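Long-range contacts in Non-sulfated chondroitin lyase E66 (Autographa californica nucleopolyhedrovirus, PDB 3VSN), which is a chondroitin lyase of the polyhedra envelope, essential for oral infectivity, that may digest the chondroitin sulfate barrier of the host midgut's peritrophic matrix: residues Asp240-Asp245 against His320-Ser325; Tyr324-Thr329 against Thr343-Tyr348; Val147-Thr152 against Gly196-Tyr201. One frame throughout, in Å; residues are numbered along the deposited sequence.

Interaction 1 of 3, residues Asp240-Asp245 against His320-Ser325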
loop_
_atom_site.group_PDB
_atom_site.type_symbol
_atom_site.label_atom_id
_atom_site.label_comp_id
_atom_site.label_asym_id
_atom_site.label_seq_id
_atom_site.Cartn_x
_atom_site.Cartn_y
_atom_site.Cartn_z
ATOM N N ASP A 240 -12.161 -7.323 5.984
ATOM C CA ASP A 240 -10.840 -7.864 6.303
ATOM C C ASP A 240 -9.743 -6.793 6.282
ATOM O O ASP A 240 -8.562 -7.105 6.121
ATOM C CB ASP A 240 -10.484 -9.048 5.385
ATOM C CG ASP A 240 -10.528 -8.692 3.899
ATOM O OD1 ASP A 240 -10.827 -7.530 3.536
ATOM O OD2 ASP A 240 -10.254 -9.595 3.080
ATOM N N SER A 241 -10.149 -5.537 6.448
ATOM C CA SER A 241 -9.224 -4.402 6.540
ATOM C C SER A 241 -8.296 -4.233 5.333
ATOM O O SER A 241 -7.071 -4.215 5.465
ATOM C CB SER A 241 -8.428 -4.441 7.850
ATOM O OG SER A 241 -9.255 -4.068 8.933
ATOM N N ILE A 242 -8.907 -4.129 4.159
ATOM C CA ILE A 242 -8.242 -3.608 2.972
ATOM C C ILE A 242 -9.114 -2.455 2.486
ATOM O O ILE A 242 -10.344 -2.585 2.448
ATOM C CB ILE A 242 -8.079 -4.685 1.871
ATOM C CG1 ILE A 242 -7.091 -5.779 2.312
ATOM C CG2 ILE A 242 -7.653 -4.069 0.537
ATOM C CD1 ILE A 242 -5.671 -5.315 2.577
ATOM N N TYR A 243 -8.493 -1.329 2.140
ATOM C CA TYR A 243 -9.265 -0.179 1.690
ATOM C C TYR A 243 -9.614 -0.241 0.207
ATOM O O TYR A 243 -8.735 -0.369 -0.647
ATOM C CB TYR A 243 -8.613 1.171 2.035
ATOM C CG TYR A 243 -9.645 2.262 1.927
ATOM C CD1 TYR A 243 -9.817 2.981 0.740
ATOM C CD2 TYR A 243 -10.518 2.516 2.985
ATOM C CE1 TYR A 243 -10.805 3.947 0.629
ATOM C CE2 TYR A 243 -11.504 3.482 2.884
ATOM C CZ TYR A 243 -11.646 4.191 1.709
ATOM O OH TYR A 243 -12.635 5.143 1.612
ATOM N N ILE A 244 -10.908 -0.138 -0.078
ATOM C CA ILE A 244 -11.422 -0.190 -1.441
ATOM C C ILE A 244 -11.950 1.185 -1.851
ATOM O O ILE A 244 -12.729 1.803 -1.121
ATOM C CB ILE A 244 -12.522 -1.278 -1.583
ATOM C CG1 ILE A 244 -11.976 -2.666 -1.192
ATOM C CG2 ILE A 244 -13.133 -1.286 -2.984
ATOM C CD1 ILE A 244 -10.782 -3.157 -1.995
ATOM N N ASP A 245 -11.499 1.663 -3.009
ATOM C CA ASP A 245 -11.952 2.935 -3.568
ATOM C C ASP A 245 -12.376 2.717 -5.022
ATOM O O ASP A 245 -12.095 1.660 -5.596
ATOM C CB ASP A 245 -10.829 3.971 -3.481
ATOM C CG ASP A 245 -11.343 5.403 -3.367
ATOM O OD1 ASP A 245 -12.558 5.646 -3.526
ATOM O OD2 ASP A 245 -10.512 6.296 -3.115
ATOM N N HIS A 320 0.284 -11.376 7.821
ATOM C CA HIS A 320 -1.083 -10.853 7.796
ATOM C C HIS A 320 -1.818 -11.376 6.601
ATOM O O HIS A 320 -1.222 -11.570 5.536
ATOM C CB HIS A 320 -1.071 -9.327 7.702
ATOM C CG HIS A 320 -0.280 -8.642 8.788
ATOM N ND1 HIS A 320 -0.709 -8.574 10.066
ATOM C CD2 HIS A 320 0.926 -7.949 8.739
ATOM C CE1 HIS A 320 0.188 -7.892 10.800
ATOM N NE2 HIS A 320 1.188 -7.508 9.987
ATOM N N SER A 321 -3.125 -11.579 6.741
ATOM C CA SER A 321 -3.940 -11.966 5.592
ATOM C C SER A 321 -5.292 -11.267 5.543
ATOM O O SER A 321 -5.934 -11.054 6.569
ATOM C CB SER A 321 -4.138 -13.484 5.543
ATOM O OG SER A 321 -4.939 -13.934 6.622
ATOM N N ALA A 322 -5.712 -10.918 4.335
ATOM C CA ALA A 322 -7.052 -10.411 4.100
ATOM C C ALA A 322 -7.737 -11.437 3.207
ATOM O O ALA A 322 -7.501 -11.474 1.998
ATOM C CB ALA A 322 -6.989 -9.047 3.433
ATOM N N ASP A 323 -8.555 -12.293 3.822
ATOM C CA ASP A 323 -9.055 -13.509 3.170
ATOM C C ASP A 323 -10.139 -13.271 2.115
ATOM O O ASP A 323 -10.349 -14.113 1.238
ATOM C CB ASP A 323 -9.573 -14.503 4.213
ATOM C CG ASP A 323 -8.486 -15.001 5.158
ATOM O OD1 ASP A 323 -7.276 -14.825 4.872
ATOM O OD2 ASP A 323 -8.856 -15.577 6.200
ATOM N N TYR A 324 -10.838 -12.145 2.217
ATOM C CA TYR A 324 -11.873 -11.784 1.247
ATOM C C TYR A 324 -11.341 -10.884 0.133
ATOM O O TYR A 324 -11.675 -11.069 -1.040
ATOM C CB TYR A 324 -13.024 -11.062 1.945
ATOM C CG TYR A 324 -13.985 -11.965 2.678
ATOM C CD1 TYR A 324 -14.981 -12.657 1.989
ATOM C CD2 TYR A 324 -13.920 -12.103 4.064
ATOM C CE1 TYR A 324 -15.877 -13.476 2.659
ATOM C CE2 TYR A 324 -14.812 -12.918 4.744
ATOM C CZ TYR A 324 -15.788 -13.601 4.039
ATOM O OH TYR A 324 -16.676 -14.409 4.710
ATOM N N SER A 325 -10.530 -9.899 0.514
ATOM C CA SER A 325 -9.984 -8.915 -0.424
ATOM C C SER A 325 -8.750 -9.450 -1.144
ATOM O O SER A 325 -8.346 -8.910 -2.180
ATOM C CB SER A 325 -9.643 -7.619 0.312
ATOM O OG SER A 325 -10.799 -7.072 0.926
HETATM O O HOH W 1 -7.280 -9.002 7.754
#

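Interaction 2 of 3, residues Tyr324-Thr329 against Thr343-Tyr348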
loop_
_atom_site.group_PDB
_atom_site.type_symbol
_atom_site.label_atom_id
_atom_site.label_comp_id
_atom_site.label_asym_id
_atom_site.label_seq_id
_atom_site.Cartn_x
_atom_site.Cartn_y
_atom_site.Cartn_z
ATOM N N TYR A 324 -10.838 -12.145 2.217
ATOM C CA TYR A 324 -11.873 -11.784 1.247
ATOM C C TYR A 324 -11.341 -10.884 0.133
ATOM O O TYR A 324 -11.675 -11.069 -1.040
ATOM C CB TYR A 324 -13.024 -11.062 1.945
ATOM C CG TYR A 324 -13.985 -11.965 2.678
ATOM C CD1 TYR A 324 -14.981 -12.657 1.989
ATOM C CD2 TYR A 324 -13.920 -12.103 4.064
ATOM C CE1 TYR A 324 -15.877 -13.476 2.659
ATOM C CE2 TYR A 324 -14.812 -12.918 4.744
ATOM C CZ TYR A 324 -15.788 -13.601 4.039
ATOM O OH TYR A 324 -16.676 -14.409 4.710
ATOM N N SER A 325 -10.530 -9.899 0.514
ATOM C CA SER A 325 -9.984 -8.915 -0.424
ATOM C C SER A 325 -8.750 -9.450 -1.144
ATOM O O SER A 325 -8.346 -8.910 -2.180
ATOM C CB SER A 325 -9.643 -7.619 0.312
ATOM O OG SER A 325 -10.799 -7.072 0.926
ATOM N N LYS A 326 -8.166 -10.511 -0.578
ATOM C CA LYS A 326 -7.065 -11.293 -1.178
ATOM C C LYS A 326 -5.702 -10.595 -1.130
ATOM O O LYS A 326 -5.141 -10.229 -2.164
ATOM C CB LYS A 326 -7.395 -11.772 -2.611
ATOM C CG LYS A 326 -8.798 -12.350 -2.811
ATOM C CD LYS A 326 -9.103 -13.501 -1.860
ATOM C CE LYS A 326 -10.486 -14.077 -2.118
ATOM N NZ LYS A 326 -10.800 -15.231 -1.227
ATOM N N VAL A 327 -5.179 -10.415 0.079
ATOM C CA VAL A 327 -3.826 -9.894 0.268
ATOM C C VAL A 327 -3.133 -10.736 1.336
ATOM O O VAL A 327 -3.702 -10.988 2.400
ATOM C CB VAL A 327 -3.817 -8.393 0.674
ATOM C CG1 VAL A 327 -2.393 -7.891 0.871
ATOM C CG2 VAL A 327 -4.523 -7.537 -0.370
ATOM N N LEU A 328 -1.925 -11.198 1.026
ATOM C CA LEU A 328 -1.058 -11.852 1.998
ATOM C C LEU A 328 0.217 -11.032 2.129
ATOM O O LEU A 328 0.874 -10.741 1.130
ATOM C CB LEU A 328 -0.721 -13.284 1.558
ATOM C CG LEU A 328 0.359 -14.041 2.348
ATOM C CD1 LEU A 328 -0.104 -14.354 3.768
ATOM C CD2 LEU A 328 0.757 -15.326 1.630
ATOM N N THR A 329 0.568 -10.672 3.359
ATOM C CA THR A 329 1.698 -9.788 3.603
ATOM C C THR A 329 2.523 -10.288 4.780
ATOM O O THR A 329 1.977 -10.672 5.812
ATOM C CB THR A 329 1.208 -8.347 3.856
ATOM O OG1 THR A 329 0.562 -7.858 2.672
ATOM C CG2 THR A 329 2.367 -7.413 4.212
ATOM N N THR A 343 -9.836 -11.876 -6.997
ATOM C CA THR A 343 -11.218 -12.313 -6.791
ATOM C C THR A 343 -12.100 -11.657 -7.848
ATOM O O THR A 343 -11.876 -10.504 -8.218
ATOM C CB THR A 343 -11.751 -12.000 -5.365
ATOM O OG1 THR A 343 -13.157 -12.285 -5.301
ATOM C CG2 THR A 343 -11.522 -10.528 -4.984
ATOM N N ASN A 344 -13.093 -12.393 -8.340
ATOM C CA ASN A 344 -14.077 -11.830 -9.271
ATOM C C ASN A 344 -14.852 -10.633 -8.692
ATOM O O ASN A 344 -15.456 -9.864 -9.441
ATOM C CB ASN A 344 -15.052 -12.913 -9.741
ATOM C CG ASN A 344 -15.697 -13.653 -8.586
ATOM O OD1 ASN A 344 -15.311 -14.776 -8.265
ATOM N ND2 ASN A 344 -16.667 -13.021 -7.940
ATOM N N ARG A 345 -14.826 -10.482 -7.368
ATOM C CA ARG A 345 -15.492 -9.362 -6.681
ATOM C C ARG A 345 -14.777 -8.011 -6.810
ATOM O O ARG A 345 -15.393 -6.962 -6.607
ATOM C CB ARG A 345 -15.663 -9.673 -5.194
ATOM C CG ARG A 345 -16.712 -10.726 -4.870
ATOM C CD ARG A 345 -16.948 -10.789 -3.366
ATOM N NE ARG A 345 -15.716 -11.095 -2.642
ATOM C CZ ARG A 345 -15.302 -12.323 -2.347
ATOM N NH1 ARG A 345 -16.024 -13.380 -2.702
ATOM N NH2 ARG A 345 -14.162 -12.494 -1.693
ATOM N N LEU A 346 -13.481 -8.034 -7.116
ATOM C CA LEU A 346 -12.688 -6.803 -7.145
ATOM C C LEU A 346 -11.886 -6.666 -8.432
ATOM O O LEU A 346 -11.490 -7.667 -9.034
ATOM C CB LEU A 346 -11.752 -6.727 -5.928
ATOM C CG LEU A 346 -12.384 -6.653 -4.528
ATOM C CD1 LEU A 346 -11.333 -6.880 -3.448
ATOM C CD2 LEU A 346 -13.105 -5.326 -4.305
ATOM N N ALA A 347 -11.654 -5.421 -8.845
ATOM C CA ALA A 347 -10.834 -5.139 -10.017
ATOM C C ALA A 347 -9.438 -5.722 -9.837
ATOM O O ALA A 347 -8.882 -5.687 -8.738
ATOM C CB ALA A 347 -10.746 -3.638 -10.258
ATOM N N TYR A 348 -8.886 -6.277 -10.909
ATOM C CA TYR A 348 -7.483 -6.678 -10.901
ATOM C C TYR A 348 -6.603 -5.532 -11.389
ATOM O O TYR A 348 -5.386 -5.559 -11.216
ATOM C CB TYR A 348 -7.249 -7.952 -11.728
ATOM C CG TYR A 348 -7.348 -7.786 -13.234
ATOM C CD1 TYR A 348 -8.543 -8.043 -13.907
ATOM C CD2 TYR A 348 -6.238 -7.395 -13.989
ATOM C CE1 TYR A 348 -8.633 -7.909 -15.287
ATOM C CE2 TYR A 348 -6.317 -7.256 -15.367
ATOM C CZ TYR A 348 -7.516 -7.512 -16.009
ATOM O OH TYR A 348 -7.591 -7.376 -17.373
#

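Interaction 3 of 3, residues Val147-Thr152 against Gly196-Tyr201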
loop_
_atom_site.group_PDB
_atom_site.type_symbol
_atom_site.label_atom_id
_atom_site.label_comp_id
_atom_site.label_asym_id
_atom_site.label_seq_id
_atom_site.Cartn_x
_atom_site.Cartn_y
_atom_site.Cartn_z
ATOM N N VAL A 147 -1.861 26.730 7.288
ATOM C CA VAL A 147 -0.816 27.735 7.531
ATOM C C VAL A 147 -1.163 28.584 8.756
ATOM O O VAL A 147 -0.337 28.747 9.658
ATOM C CB VAL A 147 -0.583 28.643 6.302
ATOM C CG1 VAL A 147 0.413 29.750 6.620
ATOM C CG2 VAL A 147 -0.089 27.823 5.122
ATOM N N PHE A 148 -2.391 29.103 8.783
ATOM C CA PHE A 148 -2.888 29.881 9.917
ATOM C C PHE A 148 -2.728 29.105 11.220
ATOM O O PHE A 148 -2.203 29.632 12.206
ATOM C CB PHE A 148 -4.356 30.265 9.712
ATOM C CG PHE A 148 -4.558 31.455 8.812
ATOM C CD1 PHE A 148 -4.668 32.736 9.348
ATOM C CD2 PHE A 148 -4.653 31.297 7.432
ATOM C CE1 PHE A 148 -4.858 33.836 8.526
ATOM C CE2 PHE A 148 -4.844 32.395 6.603
ATOM C CZ PHE A 148 -4.950 33.667 7.153
ATOM N N MET A 149 -3.164 27.845 11.205
ATOM C CA MET A 149 -3.108 26.994 12.384
ATOM C C MET A 149 -1.672 26.731 12.854
ATOM O O MET A 149 -1.363 26.920 14.031
ATOM C CB MET A 149 -3.845 25.676 12.124
ATOM C CG MET A 149 -3.877 24.750 13.327
ATOM S SD MET A 149 -4.814 23.255 12.987
ATOM C CE MET A 149 -4.782 22.483 14.597
ATOM N N ASN A 150 -0.805 26.308 11.934
ATOM C CA ASN A 150 0.586 25.994 12.271
ATOM C C ASN A 150 1.357 27.198 12.821
ATOM O O ASN A 150 2.042 27.082 13.839
ATOM C CB ASN A 150 1.324 25.380 11.076
ATOM C CG ASN A 150 0.992 23.911 10.873
ATOM O OD1 ASN A 150 -0.037 23.565 10.290
ATOM N ND2 ASN A 150 1.869 23.036 11.352
ATOM N N ILE A 151 1.229 28.346 12.155
ATOM C CA ILE A 151 1.921 29.568 12.580
ATOM C C ILE A 151 1.440 30.024 13.961
ATOM O O ILE A 151 2.254 30.245 14.861
ATOM C CB ILE A 151 1.813 30.702 11.525
ATOM C CG1 ILE A 151 2.597 30.317 10.266
ATOM C CG2 ILE A 151 2.350 32.017 12.085
ATOM C CD1 ILE A 151 2.545 31.325 9.132
ATOM N N THR A 152 0.122 30.128 14.131
ATOM C CA THR A 152 -0.471 30.556 15.400
ATOM C C THR A 152 -0.019 29.689 16.588
ATOM O O THR A 152 0.381 30.218 17.630
ATOM C CB THR A 152 -2.013 30.605 15.321
ATOM O OG1 THR A 152 -2.409 31.508 14.280
ATOM C CG2 THR A 152 -2.619 31.070 16.643
ATOM N N GLY A 196 -11.612 20.287 8.600
ATOM C CA GLY A 196 -12.138 20.211 9.962
ATOM C C GLY A 196 -11.125 20.490 11.056
ATOM O O GLY A 196 -11.492 20.968 12.130
ATOM N N VAL A 197 -9.854 20.189 10.789
ATOM C CA VAL A 197 -8.796 20.356 11.789
ATOM C C VAL A 197 -8.515 21.837 12.120
ATOM O O VAL A 197 -8.616 22.227 13.288
ATOM C CB VAL A 197 -7.500 19.593 11.407
ATOM C CG1 VAL A 197 -6.401 19.848 12.428
ATOM C CG2 VAL A 197 -7.771 18.097 11.286
ATOM N N PRO A 198 -8.162 22.665 11.107
ATOM C CA PRO A 198 -7.999 24.090 11.416
ATOM C C PRO A 198 -9.315 24.791 11.757
ATOM O O PRO A 198 -9.306 25.749 12.535
ATOM C CB PRO A 198 -7.391 24.673 10.134
ATOM C CG PRO A 198 -7.731 23.695 9.061
ATOM C CD PRO A 198 -7.713 22.357 9.736
ATOM N N TYR A 199 -10.432 24.326 11.196
ATOM C CA TYR A 199 -11.727 24.902 11.567
ATOM C C TYR A 199 -12.011 24.729 13.059
ATOM O O TYR A 199 -12.369 25.698 13.737
ATOM C CB TYR A 199 -12.899 24.354 10.743
ATOM C CG TYR A 199 -14.231 24.863 11.267
ATOM C CD1 TYR A 199 -14.673 26.151 10.961
ATOM C CD2 TYR A 199 -15.021 24.077 12.108
ATOM C CE1 TYR A 199 -15.875 26.633 11.458
ATOM C CE2 TYR A 199 -16.227 24.548 12.606
ATOM C CZ TYR A 199 -16.648 25.825 12.274
ATOM O OH TYR A 199 -17.839 26.300 12.765
ATOM N N THR A 200 -11.866 23.502 13.560
ATOM C CA THR A 200 -12.078 23.224 14.981
ATOM C C THR A 200 -11.194 24.115 15.856
ATOM O O THR A 200 -11.669 24.687 16.844
ATOM C CB THR A 200 -11.839 21.738 15.317
ATOM O OG1 THR A 200 -12.789 20.937 14.612
ATOM C CG2 THR A 200 -11.997 21.478 16.812
ATOM N N TYR A 201 -9.921 24.237 15.483
ATOM C CA TYR A 201 -9.003 25.118 16.195
ATOM C C TYR A 201 -9.464 26.582 16.172
ATOM O O TYR A 201 -9.396 27.266 17.196
ATOM C CB TYR A 201 -7.569 24.984 15.667
ATOM C CG TYR A 201 -6.587 25.897 16.377
ATOM C CD1 TYR A 201 -6.359 25.777 17.751
ATOM C CD2 TYR A 201 -5.900 26.888 15.679
ATOM C CE1 TYR A 201 -5.469 26.619 18.403
ATOM C CE2 TYR A 201 -5.009 27.731 16.322
ATOM C CZ TYR A 201 -4.802 27.598 17.679
ATOM O OH TYR A 201 -3.911 28.437 18.302
#

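Interaction 1 of 3, residues Asp240-Asp245 against His320-Ser325
Carboxylate oxygen OD2 of D240 is gripped by two successive backbone N-H groups, those of Y324 and S325, in the turn of the beta hairpin formed by strands 318-322 and 327-331. The contact thereby joins this hairpin to the connection between strands 236-238 and 243-245 of a separate mixed sheet. S325 takes both oxygens: its N lies 2.6 Å from D240 OD2 in a nearly straight bond (166° at the hydrogen), and its OG donates to D240 OD1 at 2.7 Å, each carboxylate oxygen being met on its syn lone pair. The N of Y324 reaches D240 OD2 at 2.8 Å from the anti side, 27° out of the carboxylate plane and more bent. D240 gets its carboxylate there by placing CG between its own N and carbonyl carbon (chi1 57°). Three donors around a buried carboxylate would probably favour its charged form. D323, the acid of the turn itself, takes no part in this grip; its OD2 accepts from the backbone N of L652. The apolar side is close: I242 CG1 presses on A322 CB at 3.5 Å, a snug fit for two carbons, while I242 CB rests against S325 CB. At the strand side of the turn a single water bridges two carbonyls, donating to D240 O at 2.8 Å and to S321 O at 2.7 Å.

Interaction 2 of 3, residues Tyr324-Thr329 against Thr343-Tyr348
L346 against S325, and T343 against K326, form the closely packed, buried half of this contact; R345 and Y324 meet on its more accessible side. CD1 of L346 lies 3.8 Å from the carbonyl O of S325 and also touches the backbone at S325 CA. Beside it, the aliphatic part of K326 crosses the T343 side chain at about a right angle, with K326 CG 3.9 Å from T343 CB. K326, at the end of the hairpin turn, forms a G1 beta bulge with V327, both facing A322. The opposing segment is a type I beta turn from T343 to L346; inside it T343 OG1 accepts from the N of R345 at 3.2 Å, an ST turn. The same hydroxyl sits over one face of the R345 guanidinium, 3.6 Å above its plane. On the looser side, a bend at chi3 (-58°) turns the guanidinium so that NH2 donates to Y324 O at 2.9 Å. The oxygen lies near the guanidinium plane, but the bond is bent, 143° at the hydrogen. NH2 also comes up to the edge of the Y324 ring, whose plane is 64° from that of the guanidinium. K326 NZ, hydrogen-bonded to D323 O, is 4.4 Å from R345 NH2, and both form salt bridges to E608 OE2, which probably offsets their like charges.

Interaction 3 of 3, residues Val147-Thr152 against Gly196-Tyr201
Two helices of the alpha/alpha toroid, 138-154 and 189-205, cross here at 54°, their local axes 9.6 Å apart at closest approach, and M149 contributes the largest share of the interface. Its chain is fully extended, with CG anti to the backbone N (chi1 -178°), and runs from the first helix across to the second. At the far end, methyl CE meets V197 CG1 at 3.8 Å, the two side chains crossing at about a right angle. SD lies 3.6 Å from P198 CA, close to the backbone of the second helix. That helix is kinked at P198, whose ring nitrogen has no hydrogen to give to the turn before. Near the root of the side chain, M149 CG touches Y201 CD2 at 3.8 Å. Further out, SD stands 5.4 Å from the centroid of the Y201 ring, obliquely, in a Met-aromatic contact. Y201 crosses back toward the first helix, and T152 CG2 meets it at the ring's edge, 3.4 Å from Y201 OH; that hydroxyl is hydrogen-bonded to E35 of helix 29-48. Y268 of helix 262-269 also touches M149, and its OH is hydrogen-bonded to V197 O. The second helix also carries the catalytic N191, whose side chain is about 11 Å from that of P198. Although the contact itself is apolar, the T152 hydroxyl bonds both to T168 OG1 of helix 161-175 and to its own helix: OG1 donates to F148 O at 2.8 Å, meeting it on the opposite face of the carbonyl plane from T152 N.

Overall arrangement
Interactions 1 and 2 are neighbours, their centres 7 Å apart. They share Y324 and S325 and hold the same hairpin turn, an acid on its N-H side and a base on its C=O side. Strands 318-322 and 327-331 are directly paired in one antiparallel sheet, and I242 CD1 also packs on V327 CG2. Interaction 3 lies far off among the toroid helices, about 17 Å from interaction 1 and 27 Å from interaction 2 between nearest atoms. All three are largely buried, though in interaction 2 Y324 and R345 are partly exposed. Polar bonds backed by apolar packing, that of I242 in interaction 1 and of L346 in interaction 2, thus contrast with the purely apolar helix packing of interaction 3.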